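PDB 6FJY: protein CsuE from Acinetobacter baumannii, which forms the tip adhesin subunit of archaic chaperone-usher Csu pili, which probably mediate bacterial attachment during biofilm formation. Local coordinates for residues A1-S13 with S26-F38. Numbering follows the deposited sequence.
Sequences ACSVSASGTSSIS and SSQFNSGLSCTGF
S27 meets I12 side chain to side chain, its CB lying 3.9 Å from I12 CD1, where strands 26-31 and 9-13 run antiparallel with axes 7.3 Å apart and no backbone hydrogen bonds between them. Two residues on, F29 lays its CB against S10 CB at 3.8 Å. With CG between the backbone N and the carbonyl carbon (chi1 75°), the F29 ring turns away from this seam and packs on F106 and I108 of strand 103-110, L127 of strand 119-136 and L173 of strand 167-184. Strand 9-13 pairs instead with 167-184, and 24-31 with 103-110, so the side-chain seam bridges strands bonded to different neighbours in the Ig-like beta-sandwich of this tip subunit. At G32, whose positive phi accompanies the corner, the chain turns toward strand 2-4, and G32 O accepts a hydrogen bond from S5 N at 2.9 Å, the donor lying in the carbonyl plane. The L33 side chain crosses that of V4 at about a right angle, touching V4 CG2 with CD2, on the face that also carries the C2–C35 disulfide. S34 exchanges two backbone bonds with S3; the one from S3 N to S34 O is 2.8 Å long. The S34 hydroxyl OG is hydrogen-bonded to N103 OD1. C35 faces C2 as a non-hydrogen-bonded antiparallel pair, the CA atoms drawn to 3.9 Å, and the two SG atoms are joined by a disulfide with a chi3 of 110°, a covalent cross-strand tie whose C2 end touches Y133 and V135. At T36 the N donates to A1 O at 2.7 Å, while the chain's first nitrogen, A1 N, reaches T36 O from above the carbonyl plane and T36 OG1 only weakly.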
ATOM      1  N   ALA D   1      20.939  -6.274 -28.870  1.00 66.24           N
ATOM      2  CA  ALA D   1      20.962  -7.719 -29.082  1.00 65.21           C
ATOM      3  C   ALA D   1      19.899  -8.386 -28.208  1.00 62.45           C
ATOM      4  O   ALA D   1      19.088  -7.699 -27.584  1.00 51.29           O
ATOM      5  CB  ALA D   1      22.357  -8.273 -28.783  1.00 61.15           C
ATOM      6  N   CYS D   2      19.886  -9.716 -28.171  1.00 70.96           N
ATOM      7  CA  CYS D   2      18.993 -10.458 -27.286  1.00 76.07           C
ATOM      8  C   CYS D   2      19.807 -11.061 -26.147  1.00 68.11           C
ATOM      9  O   CYS D   2      20.870 -11.642 -26.381  1.00 62.39           O
ATOM     10  CB  CYS D   2      18.238 -11.567 -28.027  1.00 65.97           C
ATOM     11  SG  CYS D   2      16.991 -11.075 -29.222  1.00 51.77           S
ATOM     12  N   SER D   3      19.309 -10.922 -24.916  1.00 75.43           N
ATOM     13  CA  SER D   3      20.001 -11.427 -23.739  1.00 83.86           C
ATOM     14  C   SER D   3      19.038 -12.184 -22.837  1.00 82.36           C
ATOM     15  O   SER D   3      17.828 -11.942 -22.829  1.00 70.87           O
ATOM     16  CB  SER D   3      20.646 -10.310 -22.922  1.00 94.11           C
ATOM     17  OG  SER D   3      19.665  -9.615 -22.172  1.00100.45           O
ATOM     18  N   VAL D   4      19.614 -13.074 -22.038  1.00 70.43           N
ATOM     19  CA  VAL D   4      18.877 -13.958 -21.151  1.00 66.94           C
ATOM     20  C   VAL D   4      19.325 -13.707 -19.721  1.00 63.82           C
ATOM     21  O   VAL D   4      20.526 -13.636 -19.436  1.00 66.44           O
ATOM     22  CB  VAL D   4      19.079 -15.433 -21.545  1.00 80.04           C
ATOM     23  CG1 VAL D   4      19.169 -16.295 -20.321  1.00 93.27           C
ATOM     24  CG2 VAL D   4      17.945 -15.889 -22.434  1.00 57.35           C
ATOM     25  N   SER D   5      18.348 -13.588 -18.824  1.00 70.61           N
ATOM     26  CA  SER D   5      18.571 -13.177 -17.445  1.00 74.41           C
ATOM     27  C   SER D   5      18.883 -14.391 -16.571  1.00 78.22           C
ATOM     28  O   SER D   5      18.024 -15.253 -16.362  1.00 63.18           O
ATOM     29  CB  SER D   5      17.341 -12.437 -16.923  1.00 70.80           C
ATOM     30  OG  SER D   5      17.507 -12.091 -15.563  1.00 87.44           O
ATOM     31  N   ALA D   6      20.108 -14.442 -16.043  1.00 90.15           N
ATOM     32  CA  ALA D   6      20.541 -15.561 -15.214  1.00 84.14           C
ATOM     33  C   ALA D   6      20.046 -15.471 -13.776  1.00 85.25           C
ATOM     34  O   ALA D   6      20.079 -16.476 -13.059  1.00 72.06           O
ATOM     35  CB  ALA D   6      22.068 -15.652 -15.219  1.00 82.10           C
ATOM     36  N   SER D   7      19.589 -14.301 -13.341  1.00101.51           N
ATOM     37  CA  SER D   7      19.122 -14.100 -11.973  1.00100.39           C
ATOM     38  C   SER D   7      18.119 -12.951 -11.973  1.00110.82           C
ATOM     39  O   SER D   7      17.740 -12.436 -13.030  1.00112.40           O
ATOM     40  CB  SER D   7      20.316 -13.844 -11.049  1.00 90.82           C
ATOM     41  OG  SER D   7      21.455 -13.482 -11.809  1.00 87.61           O
ATOM     42  N   GLY D   8      17.675 -12.551 -10.780  1.00118.25           N
ATOM     43  CA  GLY D   8      16.784 -11.409 -10.649  1.00112.63           C
ATOM     44  C   GLY D   8      15.436 -11.697 -10.012  1.00 94.96           C
ATOM     45  O   GLY D   8      14.976 -12.844 -10.005  1.00 85.64           O
ATOM     46  N   THR D   9      14.787 -10.659  -9.483  1.00 82.28           N
ATOM     47  CA  THR D   9      13.501 -10.798  -8.811  1.00 84.41           C
ATOM     48  C   THR D   9      12.479  -9.851  -9.417  1.00 85.46           C
ATOM     49  O   THR D   9      12.742  -8.657  -9.585  1.00 91.34           O
ATOM     50  CB  THR D   9      13.610 -10.531  -7.307  1.00 96.25           C
ATOM     51  OG1 THR D   9      12.296 -10.464  -6.738  1.00 79.96           O
ATOM     52  CG2 THR D   9      14.348  -9.225  -7.032  1.00106.14           C
ATOM     53  N   SER D  10      11.310 -10.386  -9.729  1.00 85.20           N
ATOM     54  CA  SER D  10      10.162  -9.599 -10.149  1.00 76.32           C
ATOM     55  C   SER D  10       9.129  -9.653  -9.032  1.00 81.70           C
ATOM     56  O   SER D  10       8.657 -10.737  -8.672  1.00 87.17           O
ATOM     57  CB  SER D  10       9.574 -10.132 -11.455  1.00 64.65           C
ATOM     58  OG  SER D  10      10.594 -10.451 -12.392  1.00 52.57           O
ATOM     59  N   SER D  11       8.792  -8.496  -8.473  1.00 77.76           N
ATOM     60  CA  SER D  11       7.773  -8.411  -7.443  1.00 76.19           C
ATOM     61  C   SER D  11       6.563  -7.650  -7.965  1.00 79.10           C
ATOM     62  O   SER D  11       6.659  -6.845  -8.897  1.00 75.90           O
ATOM     63  CB  SER D  11       8.296  -7.729  -6.181  1.00 69.35           C
ATOM     64  OG  SER D  11       8.594  -6.370  -6.429  1.00 69.81           O
ATOM     65  N   ILE D  12       5.414  -7.939  -7.365  1.00 68.30           N
ATOM     66  CA  ILE D  12       4.180  -7.213  -7.612  1.00 66.00           C
ATOM     67  C   ILE D  12       3.500  -7.012  -6.266  1.00 61.29           C
ATOM     68  O   ILE D  12       3.686  -7.802  -5.335  1.00 57.79           O
ATOM     69  CB  ILE D  12       3.250  -7.952  -8.608  1.00 79.83           C
ATOM     70  CG1 ILE D  12       2.613  -9.175  -7.951  1.00 90.94           C
ATOM     71  CG2 ILE D  12       4.016  -8.385  -9.863  1.00 66.46           C
ATOM     72  CD1 ILE D  12       1.503  -9.797  -8.766  1.00 95.28           C
ATOM     73  N   SER D  13       2.702  -5.942  -6.163  1.00 66.54           N
ATOM     74  CA  SER D  13       2.045  -5.593  -4.910  1.00 62.47           C
ATOM     75  C   SER D  13       0.564  -5.331  -5.148  1.00 63.10           C
ATOM     76  O   SER D  13       0.193  -4.678  -6.126  1.00 54.91           O
ATOM     77  CB  SER D  13       2.703  -4.371  -4.261  1.00 58.45           C
ATOM     78  OG  SER D  13       4.009  -4.692  -3.825  1.00 76.40           O
ATOM     79  N   SER D  26      -3.359  -9.875 -15.100  1.00 99.30           N
ATOM     80  CA  SER D  26      -2.393  -9.220 -15.979  1.00 95.87           C
ATOM     81  C   SER D  26      -1.479  -8.268 -15.195  1.00 89.49           C
ATOM     82  O   SER D  26      -1.538  -7.045 -15.327  1.00 75.45           O
ATOM     83  CB  SER D  26      -3.120  -8.486 -17.115  1.00 95.89           C
ATOM     84  OG  SER D  26      -2.228  -7.729 -17.911  1.00 91.23           O
ATOM     85  N   SER D  27      -0.620  -8.866 -14.369  1.00 78.99           N
ATOM     86  CA  SER D  27       0.488  -8.139 -13.759  1.00 64.75           C
ATOM     87  C   SER D  27       1.751  -8.503 -14.530  1.00 57.52           C
ATOM     88  O   SER D  27       2.280  -9.609 -14.391  1.00 60.77           O
ATOM     89  CB  SER D  27       0.624  -8.452 -12.273  1.00 63.31           C
ATOM     90  OG  SER D  27      -0.297  -7.700 -11.507  1.00 65.21           O
ATOM     91  N   GLN D  28       2.226  -7.563 -15.336  1.00 63.00           N
ATOM     92  CA  GLN D  28       3.312  -7.807 -16.270  1.00 59.39           C
ATOM     93  C   GLN D  28       4.644  -7.891 -15.542  1.00 66.30           C
ATOM     94  O   GLN D  28       4.979  -7.018 -14.736  1.00 51.42           O
ATOM     95  CB  GLN D  28       3.342  -6.696 -17.309  1.00 71.56           C
ATOM     96  CG  GLN D  28       4.590  -6.609 -18.136  1.00 82.93           C
ATOM     97  CD  GLN D  28       4.422  -5.620 -19.276  1.00 90.93           C
ATOM     98  OE1 GLN D  28       3.316  -5.131 -19.536  1.00 76.02           O
ATOM     99  NE2 GLN D  28       5.517  -5.322 -19.962  1.00104.31           N
ATOM    100  N   PHE D  29       5.396  -8.954 -15.818  1.00 75.28           N
ATOM    101  CA  PHE D  29       6.736  -9.115 -15.279  1.00 63.76           C
ATOM    102  C   PHE D  29       7.663  -9.630 -16.372  1.00 61.37           C
ATOM    103  O   PHE D  29       7.223 -10.165 -17.392  1.00 50.74           O
ATOM    104  CB  PHE D  29       6.752 -10.061 -14.069  1.00 57.42           C
ATOM    105  CG  PHE D  29       6.608 -11.518 -14.419  1.00 59.10           C
ATOM    106  CD1 PHE D  29       5.359 -12.088 -14.579  1.00 68.64           C
ATOM    107  CD2 PHE D  29       7.723 -12.326 -14.539  1.00 69.01           C
ATOM    108  CE1 PHE D  29       5.227 -13.429 -14.880  1.00 65.63           C
ATOM    109  CE2 PHE D  29       7.598 -13.663 -14.842  1.00 63.32           C
ATOM    110  CZ  PHE D  29       6.351 -14.217 -15.006  1.00 66.38           C
ATOM    111  N   ASN D  30       8.964  -9.467 -16.138  1.00 70.50           N
ATOM    112  CA  ASN D  30       9.980  -9.870 -17.103  1.00 62.81           C
ATOM    113  C   ASN D  30      10.163 -11.382 -17.094  1.00 63.16           C
ATOM    114  O   ASN D  30      10.372 -11.993 -16.042  1.00 61.28           O
ATOM    115  CB  ASN D  30      11.292  -9.161 -16.801  1.00 75.81           C
ATOM    116  CG  ASN D  30      11.119  -7.665 -16.742  1.00 83.21           C
ATOM    117  OD1 ASN D  30      10.111  -7.127 -17.213  1.00 61.12           O
ATOM    118  ND2 ASN D  30      12.090  -6.980 -16.157  1.00 91.78           N
ATOM    119  N   SER D  31      10.061 -11.981 -18.277  1.00 66.76           N
ATOM    120  CA  SER D  31      10.062 -13.432 -18.393  1.00 65.39           C
ATOM    121  C   SER D  31      11.449 -14.027 -18.219  1.00 57.20           C
ATOM    122  O   SER D  31      11.578 -15.179 -17.792  1.00 56.89           O
ATOM    123  CB  SER D  31       9.510 -13.831 -19.756  1.00 58.76           C
ATOM    124  OG  SER D  31      10.363 -13.334 -20.778  1.00 58.57           O
ATOM    125  N   GLY D  32      12.486 -13.260 -18.557  1.00 71.39           N
ATOM    126  CA  GLY D  32      13.858 -13.730 -18.609  1.00 55.54           C
ATOM    127  C   GLY D  32      14.524 -13.472 -19.951  1.00 67.91           C
ATOM    128  O   GLY D  32      15.752 -13.363 -20.017  1.00 53.25           O
ATOM    129  N   LEU D  33      13.732 -13.378 -21.014  1.00 62.67           N
ATOM    130  CA  LEU D  33      14.229 -13.003 -22.330  1.00 65.27           C
ATOM    131  C   LEU D  33      14.036 -11.501 -22.550  1.00 67.11           C
ATOM    132  O   LEU D  33      13.079 -10.895 -22.061  1.00 71.05           O
ATOM    133  CB  LEU D  33      13.523 -13.802 -23.429  1.00 59.88           C
ATOM    134  CG  LEU D  33      14.195 -14.049 -24.787  1.00 68.17           C
ATOM    135  CD1 LEU D  33      13.745 -13.045 -25.818  1.00 75.99           C
ATOM    136  CD2 LEU D  33      15.711 -14.033 -24.673  1.00 66.72           C
ATOM    137  N   SER D  34      14.981 -10.905 -23.267  1.00 62.92           N
ATOM    138  CA  SER D  34      14.947  -9.500 -23.634  1.00 65.08           C
ATOM    139  C   SER D  34      15.711  -9.327 -24.937  1.00 68.04           C
ATOM    140  O   SER D  34      16.721 -10.002 -25.161  1.00 67.83           O
ATOM    141  CB  SER D  34      15.551  -8.610 -22.538  1.00 64.86           C
ATOM    142  OG  SER D  34      14.680  -8.491 -21.423  1.00 64.99           O
ATOM    143  N   CYS D  35      15.216  -8.428 -25.793  1.00 80.28           N
ATOM    144  CA  CYS D  35      15.832  -8.147 -27.087  1.00 72.83           C
ATOM    145  C   CYS D  35      15.752  -6.654 -27.380  1.00 74.42           C
ATOM    146  O   CYS D  35      14.665  -6.072 -27.350  1.00 61.31           O
ATOM    147  CB  CYS D  35      15.154  -8.943 -28.206  1.00 60.75           C
ATOM    148  SG  CYS D  35      15.331 -10.726 -28.109  1.00 50.28           S
ATOM    149  N   THR D  36      16.910  -6.044 -27.643  1.00 82.75           N
ATOM    150  CA  THR D  36      17.032  -4.677 -28.128  1.00 71.77           C
ATOM    151  C   THR D  36      17.716  -4.690 -29.492  1.00 69.61           C
ATOM    152  O   THR D  36      18.523  -5.576 -29.789  1.00 57.24           O
ATOM    153  CB  THR D  36      17.844  -3.796 -27.167  1.00 67.09           C
ATOM    154  OG1 THR D  36      19.161  -4.342 -27.018  1.00 57.72           O
ATOM    155  CG2 THR D  36      17.172  -3.702 -25.807  1.00 65.70           C
ATOM    156  N   GLY D  37      17.384  -3.703 -30.324  1.00 70.56           N
ATOM    157  CA  GLY D  37      17.893  -3.674 -31.684  1.00 72.13           C
ATOM    158  C   GLY D  37      17.238  -4.644 -32.645  1.00 69.72           C
ATOM    159  O   GLY D  37      17.803  -4.927 -33.710  1.00 51.57           O
ATOM    160  N   PHE D  38      16.071  -5.182 -32.303  1.00 68.99           N
ATOM    161  CA  PHE D  38      15.369  -6.061 -33.224  1.00 69.39           C
ATOM    162  C   PHE D  38      14.739  -5.248 -34.356  1.00 65.82           C
ATOM    163  O   PHE D  38      14.260  -4.131 -34.151  1.00 49.03           O
ATOM    164  CB  PHE D  38      14.305  -6.862 -32.472  1.00 69.12           C
ATOM    165  CG  PHE D  38      13.388  -6.009 -31.639  1.00 66.59           C
ATOM    166  CD1 PHE D  38      13.681  -5.747 -30.313  1.00 66.62           C
ATOM    167  CD2 PHE D  38      12.248  -5.452 -32.191  1.00 66.55           C
ATOM    168  CE1 PHE D  38      12.856  -4.947 -29.550  1.00 61.91           C
ATOM    169  CE2 PHE D  38      11.409  -4.660 -31.428  1.00 60.69           C
ATOM    170  CZ  PHE D  38      11.718  -4.408 -30.104  1.00 63.92           C
TER